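PDB 4ZXA: hydroquinone dioxygenase large subunit from Pseudomonas sp., which pairs with a small subunit to form a hydroquinone 1,2-dioxygenase, an iron(II)-dependent cupin-type enzyme that probably cleaves the aromatic ring of hydroquinone with molecular oxygen. Local coordinates for residues W50-G54 and E55-H59; F144-P147 and E148-G151; A216-L219 and F220-L223; V275-K278 and D279-N282. One frame throughout, in Å; residues are numbered along the deposited sequence.

Contact 1: W50-G54 and E55-H59; sequences WPAKG and ETRSH
Ala52 O takes two hydrogen bonds, both weak: one from Glu55 N at 3.3 Å and one from Arg57 NH1, short at 2.6 Å but strongly bent. They mark the tip of a beta hairpin in which strands 45-52 and 55-62 are joined by a type I' turn, with Lys53 and Gly54 at its corners, both at positive phi. Sounder backbone bonds follow: Ala52 N reaches Glu55 O, and in the hydrogen-bonded pair Trp50-Arg57 the nearly straight bond from Arg57 N to Trp50 O is 2.7 Å long. Trp50 and Ala52 put their side chains on the same face of the sheet as Glu55 and Arg57. There Arg57 CB sits over the indole, 3.7 Å from the centroid of the five-membered ring of Trp50, a CH-pi contact. Arg57 CG, set beside the backbone N (chi1 -39°), lies 3.4 Å from Ala52 CB; bends at chi2 and chi3 then bring the guanidinium edge round to Ala52 O. Glu26 of the small subunit adds a long, weak ion pair to Arg57. Val114 O accepts from Trp50 NE1 and should help hold the indole's turn; at the ring's far edge, in its plane, His59 CB lies 3.8 Å from Trp50 CZ3.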
loop_
_atom_site.group_PDB
_atom_site.type_symbol
_atom_site.label_atom_id
_atom_site.label_comp_id
_atom_site.label_asym_id
_atom_site.label_seq_id
_atom_site.Cartn_x
_atom_site.Cartn_y
_atom_site.Cartn_z
ATOM N N TRP E 50 20.212 6.095 -2.885
ATOM C CA TRP E 50 20.677 7.468 -3.012
ATOM C C TRP E 50 21.643 7.780 -1.874
ATOM O O TRP E 50 21.537 7.209 -0.789
ATOM C CB TRP E 50 19.495 8.447 -2.975
ATOM C CG TRP E 50 18.825 8.522 -1.634
ATOM C CD1 TRP E 50 19.177 9.327 -0.588
ATOM C CD2 TRP E 50 17.692 7.760 -1.186
ATOM N NE1 TRP E 50 18.329 9.123 0.478
ATOM C CE2 TRP E 50 17.411 8.166 0.138
ATOM C CE3 TRP E 50 16.881 6.779 -1.780
ATOM C CZ2 TRP E 50 16.363 7.622 0.883
ATOM C CZ3 TRP E 50 15.833 6.238 -1.036
ATOM C CH2 TRP E 50 15.583 6.662 0.279
ATOM N N PRO E 51 22.595 8.691 -2.123
ATOM C CA PRO E 51 23.576 9.099 -1.111
ATOM C C PRO E 51 22.973 10.036 -0.068
ATOM O O PRO E 51 22.193 10.925 -0.431
ATOM C CB PRO E 51 24.611 9.868 -1.932
ATOM C CG PRO E 51 23.836 10.386 -3.106
ATOM C CD PRO E 51 22.868 9.298 -3.437
ATOM N N ALA E 52 23.330 9.837 1.199
ATOM C CA ALA E 52 22.934 10.746 2.271
ATOM C C ALA E 52 23.798 10.571 3.533
ATOM O O ALA E 52 23.798 9.511 4.166
ATOM C CB ALA E 52 21.441 10.579 2.600
ATOM N N LYS E 53 24.540 11.615 3.891
ATOM C CA LYS E 53 25.453 11.561 5.035
ATOM C C LYS E 53 26.457 10.405 4.936
ATOM O O LYS E 53 26.643 9.643 5.888
ATOM C CB LYS E 53 24.682 11.493 6.362
ATOM C CG LYS E 53 23.681 12.619 6.545
ATOM C CD LYS E 53 23.270 12.801 8.005
ATOM C CE LYS E 53 23.256 11.478 8.766
ATOM N NZ LYS E 53 22.581 11.591 10.101
ATOM N N GLY E 54 27.108 10.278 3.786
ATOM C CA GLY E 54 28.185 9.310 3.648
ATOM C C GLY E 54 27.759 7.870 3.415
ATOM O O GLY E 54 28.582 7.008 3.088
ATOM N N GLU E 55 26.471 7.594 3.574
ATOM C CA GLU E 55 25.994 6.243 3.342
ATOM C C GLU E 55 24.985 6.190 2.206
ATOM O O GLU E 55 24.324 7.181 1.889
ATOM C CB GLU E 55 25.432 5.641 4.633
ATOM C CG GLU E 55 26.523 5.160 5.585
ATOM C CD GLU E 55 26.069 5.069 7.038
ATOM O OE1 GLU E 55 24.865 4.827 7.286
ATOM O OE2 GLU E 55 26.925 5.246 7.932
ATOM N N THR E 56 24.896 5.027 1.580
ATOM C CA THR E 56 23.888 4.779 0.574
ATOM C C THR E 56 22.575 4.430 1.263
ATOM O O THR E 56 22.527 3.531 2.092
ATOM C CB THR E 56 24.328 3.641 -0.337
ATOM O OG1 THR E 56 25.295 4.145 -1.260
ATOM C CG2 THR E 56 23.143 3.073 -1.106
ATOM N N ARG E 57 21.514 5.160 0.941
ATOM C CA ARG E 57 20.220 4.900 1.552
ATOM C C ARG E 57 19.327 4.115 0.579
ATOM O O ARG E 57 19.447 4.251 -0.636
ATOM C CB ARG E 57 19.543 6.211 1.966
ATOM C CG ARG E 57 20.472 7.269 2.542
ATOM C CD ARG E 57 21.481 6.700 3.541
ATOM N NE ARG E 57 20.985 6.618 4.910
ATOM C CZ ARG E 57 21.589 7.172 5.963
ATOM N NH1 ARG E 57 22.713 7.861 5.818
ATOM N NH2 ARG E 57 21.070 7.031 7.173
ATOM N N SER E 58 18.427 3.297 1.110
ATOM C CA SER E 58 17.545 2.518 0.248
ATOM C C SER E 58 16.085 2.622 0.638
ATOM O O SER E 58 15.744 2.993 1.763
ATOM C CB SER E 58 17.954 1.046 0.239
ATOM O OG SER E 58 19.328 0.927 -0.045
ATOM N N HIS E 59 15.226 2.263 -0.306
ATOM C CA HIS E 59 13.802 2.240 -0.055
ATOM C C HIS E 59 13.072 1.303 -1.027
ATOM O O HIS E 59 13.328 1.305 -2.233
ATOM C CB HIS E 59 13.246 3.659 -0.112
ATOM C CG HIS E 59 11.772 3.731 0.106
ATOM N ND1 HIS E 59 11.197 3.549 1.343
ATOM C CD2 HIS E 59 10.753 3.959 -0.756
ATOM C CE1 HIS E 59 9.888 3.671 1.239
ATOM N NE2 HIS E 59 9.592 3.923 -0.023
#

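Contact 2: F144-P147 and E148-G151; sequences FAAP and EETG
Glu149 folds back on Ala145 and Ala146 in the tight half of this contact, a single 3-10 turn in the long loop between helices 122-136 and 162-165. Its OE1 accepts from Ala146 N at 3.0 Å, using the lone pair that points away from OE2, while its own N donates to Ala146 O at 2.9 Å. The same residue pair is thus joined twice, once through the side chain and once through the backbone. With CG beside the backbone N (chi1 -66°) and the chain extended beyond, the carboxylate passes the Ala145 methyl, whose CB is 3.5 Å from Glu149 OE1. The next bond of the turn runs almost straight from Thr150 N to Pro147 O, 3.2 Å. The other side is looser: Glu148 is exposed, and in the conformer described its OE2 bonds to Ser152 OG of the second subunit, whose Tyr44 also packs here. Outside the turn, Arg310 forms a salt bridge with Glu149 OE1 and Asn191 ND2 bonds to OE2. A leucine in place of Glu149 would probably leave Ala146 N without its acceptor and Arg310 without its ionic partner. One carboxylate therefore ties the turn both to itself and to strand 310-318, and the cationic and amide partners should favour its ionised form.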
loop_
_atom_site.group_PDB
_atom_site.type_symbol
_atom_site.label_atom_id
_atom_site.label_comp_id
_atom_site.label_asym_id
_atom_site.label_seq_id
_atom_site.Cartn_x
_atom_site.Cartn_y
_atom_site.Cartn_z
ATOM N N PHE E 144 -1.669 0.949 -16.475
ATOM C CA PHE E 144 -2.698 1.964 -16.673
ATOM C C PHE E 144 -4.106 1.492 -16.281
ATOM O O PHE E 144 -5.077 2.237 -16.396
ATOM C CB PHE E 144 -2.704 2.388 -18.132
ATOM C CG PHE E 144 -2.261 3.798 -18.358
ATOM C CD1 PHE E 144 -1.405 4.102 -19.403
ATOM C CD2 PHE E 144 -2.727 4.821 -17.551
ATOM C CE1 PHE E 144 -1.007 5.391 -19.623
ATOM C CE2 PHE E 144 -2.337 6.130 -17.776
ATOM C CZ PHE E 144 -1.478 6.409 -18.812
ATOM N N ALA E 145 -4.210 0.256 -15.818
ATOM C CA ALA E 145 -5.505 -0.340 -15.532
ATOM C C ALA E 145 -5.691 -0.608 -14.046
ATOM O O ALA E 145 -4.718 -0.672 -13.298
ATOM C CB ALA E 145 -5.663 -1.626 -16.314
ATOM N N ALA E 146 -6.947 -0.757 -13.631
ATOM C CA ALA E 146 -7.263 -1.150 -12.263
ATOM C C ALA E 146 -6.893 -2.604 -12.047
ATOM O O ALA E 146 -6.763 -3.369 -13.006
ATOM C CB ALA E 146 -8.727 -0.942 -11.966
ATOM N N PRO E 147 -6.709 -2.987 -10.781
ATOM C CA PRO E 147 -6.227 -4.332 -10.459
ATOM C C PRO E 147 -7.145 -5.429 -10.984
ATOM O O PRO E 147 -6.665 -6.424 -11.508
ATOM C CB PRO E 147 -6.173 -4.318 -8.931
ATOM C CG PRO E 147 -5.930 -2.862 -8.595
ATOM C CD PRO E 147 -6.696 -2.091 -9.612
ATOM N N GLU E 148 -8.449 -5.233 -10.857
ATOM C CA GLU E 148 -9.429 -6.204 -11.343
ATOM C C GLU E 148 -9.354 -6.420 -12.853
ATOM O O GLU E 148 -9.942 -7.361 -13.386
ATOM C CB GLU E 148 -10.842 -5.767 -10.943
ATOM C CG GLU E 148 -11.219 -6.161 -9.537
ATOM C CD GLU E 148 -11.315 -7.662 -9.382
ATOM O OE1 GLU E 148 -12.430 -8.202 -9.573
ATOM O OE2 GLU E 148 -10.279 -8.300 -9.077
ATOM N N GLU E 149 -8.620 -5.547 -13.534
ATOM C CA GLU E 149 -8.554 -5.571 -14.991
ATOM C C GLU E 149 -7.271 -6.156 -15.548
ATOM O O GLU E 149 -7.131 -6.305 -16.757
ATOM C CB GLU E 149 -8.631 -4.149 -15.542
ATOM C CG GLU E 149 -9.911 -3.392 -15.345
ATOM C CD GLU E 149 -9.877 -2.078 -16.117
ATOM O OE1 GLU E 149 -9.059 -1.190 -15.783
ATOM O OE2 GLU E 149 -10.649 -1.942 -17.083
ATOM N N THR E 150 -6.299 -6.426 -14.699
ATOM C CA THR E 150 -5.008 -6.816 -15.231
ATOM C C THR E 150 -4.418 -7.938 -14.411
ATOM O O THR E 150 -5.009 -8.359 -13.408
ATOM C CB THR E 150 -4.040 -5.619 -15.284
ATOM O OG1 THR E 150 -2.917 -5.942 -16.114
ATOM C CG2 THR E 150 -3.560 -5.244 -13.880
ATOM N N GLY E 151 -3.267 -8.434 -14.848
ATOM C CA GLY E 151 -2.564 -9.472 -14.106
ATOM C C GLY E 151 -1.565 -8.923 -13.088
ATOM O O GLY E 151 -1.738 -7.828 -12.532
#

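Contact 3: A216-L219 and F220-L223; sequences AFSL and FKYL
Ser218 is the N-cap of helix 219-224, placed where the short strand 216-218 gives way to the helix. Its OG accepts from Lys221 N at 3.1 Å, a capping bond that satisfies an amide N-H of the first turn; with OG anti to the serine's own N (chi1 169°), the hydroxyl lies on the helix side. The carbonyls take over from there: Tyr222 N donates to Ser218 O at 3.0 Å and Leu223 N to Leu219 O at 2.8 Å, the latter a straight bond (167°). Aromatic packing spans the same junction. Phe217, the last strand residue before the cap, turns the edge of its ring toward the face of Tyr222 in an offset edge-to-face pair, the planes 72° apart; the leading atom, Phe217 CE2, is 3.9 Å from Tyr222 CB. Leu219 CD1 fills in more loosely, 4.3 Å from Leu223 CG. Arg185 makes a cation-pi contact with the Tyr222 ring, and Lys221 runs out fully extended to a salt bridge with Glu201, whose other oxygen accepts from Ser218 N, so one carboxylate serves both the cap residue and the lysine. Leu219 and Leu223 rest on Pro245 of strand 241-249, while Phe220 reaches Met312 of strand 310-318 and meets Phe14 of the small subunit, their rings nearly parallel. Strand 216-218 itself pairs antiparallel with a strand of that small subunit, so the sheet continues across the interface right up to the capped helix.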
loop_
_atom_site.group_PDB
_atom_site.type_symbol
_atom_site.label_atom_id
_atom_site.label_comp_id
_atom_site.label_asym_id
_atom_site.label_seq_id
_atom_site.Cartn_x
_atom_site.Cartn_y
_atom_site.Cartn_z
ATOM N N ALA E 216 -21.295 17.388 -32.323
ATOM C CA ALA E 216 -21.780 16.936 -31.032
ATOM C C ALA E 216 -21.513 15.445 -30.931
ATOM O O ALA E 216 -21.717 14.716 -31.897
ATOM C CB ALA E 216 -23.260 17.223 -30.912
ATOM N N PHE E 217 -21.035 14.991 -29.776
ATOM C CA PHE E 217 -20.841 13.553 -29.549
ATOM C C PHE E 217 -21.296 13.187 -28.151
ATOM O O PHE E 217 -21.599 14.063 -27.343
ATOM C CB PHE E 217 -19.373 13.144 -29.747
ATOM C CG PHE E 217 -18.437 13.691 -28.694
ATOM C CD1 PHE E 217 -18.105 15.034 -28.673
ATOM C CD2 PHE E 217 -17.886 12.862 -27.741
ATOM C CE1 PHE E 217 -17.246 15.547 -27.705
ATOM C CE2 PHE E 217 -17.022 13.358 -26.781
ATOM C CZ PHE E 217 -16.702 14.708 -26.762
ATOM N N SER E 218 -21.357 11.896 -27.856
ATOM C CA SER E 218 -21.715 11.486 -26.512
ATOM C C SER E 218 -20.476 11.343 -25.656
ATOM O O SER E 218 -19.678 10.428 -25.843
ATOM C CB SER E 218 -22.492 10.178 -26.513
ATOM O OG SER E 218 -22.603 9.681 -25.196
ATOM N N LEU E 219 -20.329 12.257 -24.710
ATOM C CA LEU E 219 -19.222 12.224 -23.781
ATOM C C LEU E 219 -19.276 10.998 -22.837
ATOM O O LEU E 219 -18.250 10.391 -22.551
ATOM C CB LEU E 219 -19.162 13.539 -22.996
ATOM C CG LEU E 219 -18.054 13.688 -21.948
ATOM C CD1 LEU E 219 -16.662 13.691 -22.603
ATOM C CD2 LEU E 219 -18.270 14.944 -21.098
ATOM N N PHE E 220 -20.461 10.634 -22.354
ATOM C CA PHE E 220 -20.565 9.487 -21.443
ATOM C C PHE E 220 -20.164 8.190 -22.155
ATOM O O PHE E 220 -19.500 7.322 -21.567
ATOM C CB PHE E 220 -21.969 9.370 -20.837
ATOM C CG PHE E 220 -22.285 10.435 -19.821
ATOM C CD1 PHE E 220 -21.376 11.457 -19.549
ATOM C CD2 PHE E 220 -23.493 10.413 -19.126
ATOM C CE1 PHE E 220 -21.662 12.443 -18.602
ATOM C CE2 PHE E 220 -23.789 11.389 -18.184
ATOM C CZ PHE E 220 -22.868 12.410 -17.923
ATOM N N LYS E 221 -20.565 8.080 -23.420
ATOM C CA LYS E 221 -20.183 6.958 -24.275
ATOM C C LYS E 221 -18.673 6.937 -24.492
ATOM O O LYS E 221 -18.016 5.905 -24.421
ATOM C CB LYS E 221 -20.902 7.055 -25.640
ATOM C CG LYS E 221 -20.372 6.091 -26.700
ATOM C CD LYS E 221 -21.062 6.277 -28.051
ATOM C CE LYS E 221 -20.436 5.385 -29.124
ATOM N NZ LYS E 221 -21.153 5.447 -30.427
ATOM N N TYR E 222 -18.138 8.104 -24.781
ATOM C CA TYR E 222 -16.724 8.256 -25.011
ATOM C C TYR E 222 -15.973 7.835 -23.749
ATOM O O TYR E 222 -15.019 7.050 -23.821
ATOM C CB TYR E 222 -16.472 9.715 -25.384
ATOM C CG TYR E 222 -15.038 10.104 -25.617
ATOM C CD1 TYR E 222 -14.492 10.096 -26.894
ATOM C CD2 TYR E 222 -14.244 10.517 -24.562
ATOM C CE1 TYR E 222 -13.195 10.473 -27.104
ATOM C CE2 TYR E 222 -12.949 10.877 -24.759
ATOM C CZ TYR E 222 -12.426 10.865 -26.027
ATOM O OH TYR E 222 -11.119 11.252 -26.201
ATOM N N LEU E 223 -16.416 8.321 -22.590
ATOM C CA LEU E 223 -15.791 7.913 -21.334
ATOM C C LEU E 223 -15.993 6.420 -21.074
ATOM O O LEU E 223 -15.079 5.739 -20.617
ATOM C CB LEU E 223 -16.298 8.739 -20.146
ATOM C CG LEU E 223 -15.965 10.234 -20.228
ATOM C CD1 LEU E 223 -16.454 10.960 -18.984
ATOM C CD2 LEU E 223 -14.476 10.460 -20.439
#

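Contact 4: V275-K278 and D279-N282; sequences VGDK and DDGN
Asp277 uses both its backbone polar atoms to close the loop that leads from strand 270-277 into its antiparallel neighbour 283-290: its N donates to Asn282 O at 2.8 Å, and its O receives a weak bond from Gly281 N at 3.0 Å. Two glycines fit the path. Gly276 CA comes within 3.3 Å of Asn282 O, where a side chain would be tight, and Gly281 has positive phi (88°), at which a CB would jam against the carbonyl before it. The Asp277 side chain leaves toward residues 279-282, and its carboxylate lies beside Asp280 and Asn282. Its OD2 offers the lone pair turned away from OD1 to Asn282 ND2, 2.8 Å off; the amide and carboxylate planes are 43° apart. The same oxygen forms a salt bridge with Arg284. Pointing the same way, the carboxylate of Asp280 is stacked on that of Asp277, with Asp280 OD1 3.3 Å from Asp277 OD2 and no bond between these two acceptors. Lys278 leads off elsewhere, its NZ donating to Ala299 O and to the backbone O of Asn258, a residue of the cadmium site. Trading Asp277 for an alanine is likely to strip the Asn282 amide of its acceptor and Arg284 of its counter-charge. Two stacked acidic groups should repel, so Arg284 and the Asn282 amide probably offset the charge on Asp277, while Asp280 may be somewhat easier to protonate than a lone aspartate.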
loop_
_atom_site.group_PDB
_atom_site.type_symbol
_atom_site.label_atom_id
_atom_site.label_comp_id
_atom_site.label_asym_id
_atom_site.label_seq_id
_atom_site.Cartn_x
_atom_site.Cartn_y
_atom_site.Cartn_z
ATOM N N VAL E 275 -7.593 14.926 1.992
ATOM C CA VAL E 275 -6.936 16.194 1.740
ATOM C C VAL E 275 -6.121 16.632 2.925
ATOM O O VAL E 275 -6.640 16.760 4.033
ATOM C CB VAL E 275 -7.938 17.288 1.371
ATOM C CG1 VAL E 275 -7.210 18.615 1.145
ATOM C CG2 VAL E 275 -8.743 16.859 0.137
ATOM N N GLY E 276 -4.835 16.864 2.685
ATOM C CA GLY E 276 -3.939 17.263 3.751
ATOM C C GLY E 276 -2.983 18.392 3.421
ATOM O O GLY E 276 -2.986 18.956 2.319
ATOM N N ASP E 277 -2.151 18.712 4.405
ATOM C CA ASP E 277 -1.153 19.762 4.298
ATOM C C ASP E 277 -0.005 19.381 3.365
ATOM O O ASP E 277 0.558 18.291 3.466
ATOM C CB ASP E 277 -0.601 20.071 5.684
ATOM C CG ASP E 277 -0.915 21.470 6.124
ATOM O OD1 ASP E 277 -0.521 22.410 5.391
ATOM O OD2 ASP E 277 -1.560 21.627 7.191
ATOM N N LYS E 278 0.300 20.266 2.423
ATOM C CA LYS E 278 1.343 20.008 1.444
ATOM C C LYS E 278 2.643 19.673 2.151
ATOM O O LYS E 278 3.373 18.775 1.743
ATOM C CB LYS E 278 1.528 21.218 0.529
ATOM C CG LYS E 278 1.656 20.874 -0.940
ATOM C CD LYS E 278 1.349 22.076 -1.819
ATOM C CE LYS E 278 2.279 23.244 -1.517
ATOM N NZ LYS E 278 2.104 24.372 -2.474
ATOM N N ASP E 279 2.954 20.407 3.210
ATOM C CA ASP E 279 4.184 20.133 3.934
ATOM C C ASP E 279 3.991 19.302 5.204
ATOM O O ASP E 279 4.681 18.306 5.403
ATOM C CB ASP E 279 4.904 21.445 4.253
ATOM C CG ASP E 279 4.988 22.366 3.048
ATOM O OD1 ASP E 279 4.237 23.362 3.002
ATOM O OD2 ASP E 279 5.799 22.088 2.141
ATOM N N ASP E 280 3.049 19.706 6.051
ATOM C CA ASP E 280 2.793 19.003 7.311
ATOM C C ASP E 280 2.291 17.571 7.178
ATOM O O ASP E 280 2.710 16.686 7.919
ATOM C CB ASP E 280 1.795 19.783 8.170
ATOM C CG ASP E 280 2.091 21.261 8.212
ATOM O OD1 ASP E 280 1.303 22.002 8.833
ATOM O OD2 ASP E 280 3.106 21.681 7.626
ATOM N N GLY E 281 1.387 17.361 6.230
ATOM C CA GLY E 281 0.748 16.075 6.035
ATOM C C GLY E 281 -0.474 16.038 6.935
ATOM O O GLY E 281 -1.258 15.094 6.909
ATOM N N ASN E 282 -0.629 17.093 7.727
ATOM C CA ASN E 282 -1.750 17.229 8.647
ATOM C C ASN E 282 -3.079 17.211 7.895
ATOM O O ASN E 282 -3.224 17.863 6.867
ATOM C CB ASN E 282 -1.575 18.498 9.491
ATOM C CG ASN E 282 -2.880 19.224 9.755
ATOM O OD1 ASN E 282 -3.583 18.932 10.722
ATOM N ND2 ASN E 282 -3.198 20.195 8.906
HETATM O O HOH W 1 3.856 16.698 2.930
#

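The four contacts follow one another along the chain without overlap, each a local turn or cap. Contact 1 ends the five-stranded N-terminal sheet, and contact 4 joins strands 270-277 and 283-290 at one edge of the eight-stranded sheet, their centres about 26 Å apart. Contacts 1 and 3 lie on opposite sides of the chain's centre, about 50 Å between centres. Contacts 2 and 3 come nearest one another, about 10 Å between nearest atoms, and both lean on strand 310-318 of the third sheet. Contacts 1 and 2 also touch the second large subunit, and contacts 1, 3 and 4 the small subunit, so these turns border the assembly's interfaces, while the Lys278 side chain of contact 4 lies about 9 Å from the cadmium ion.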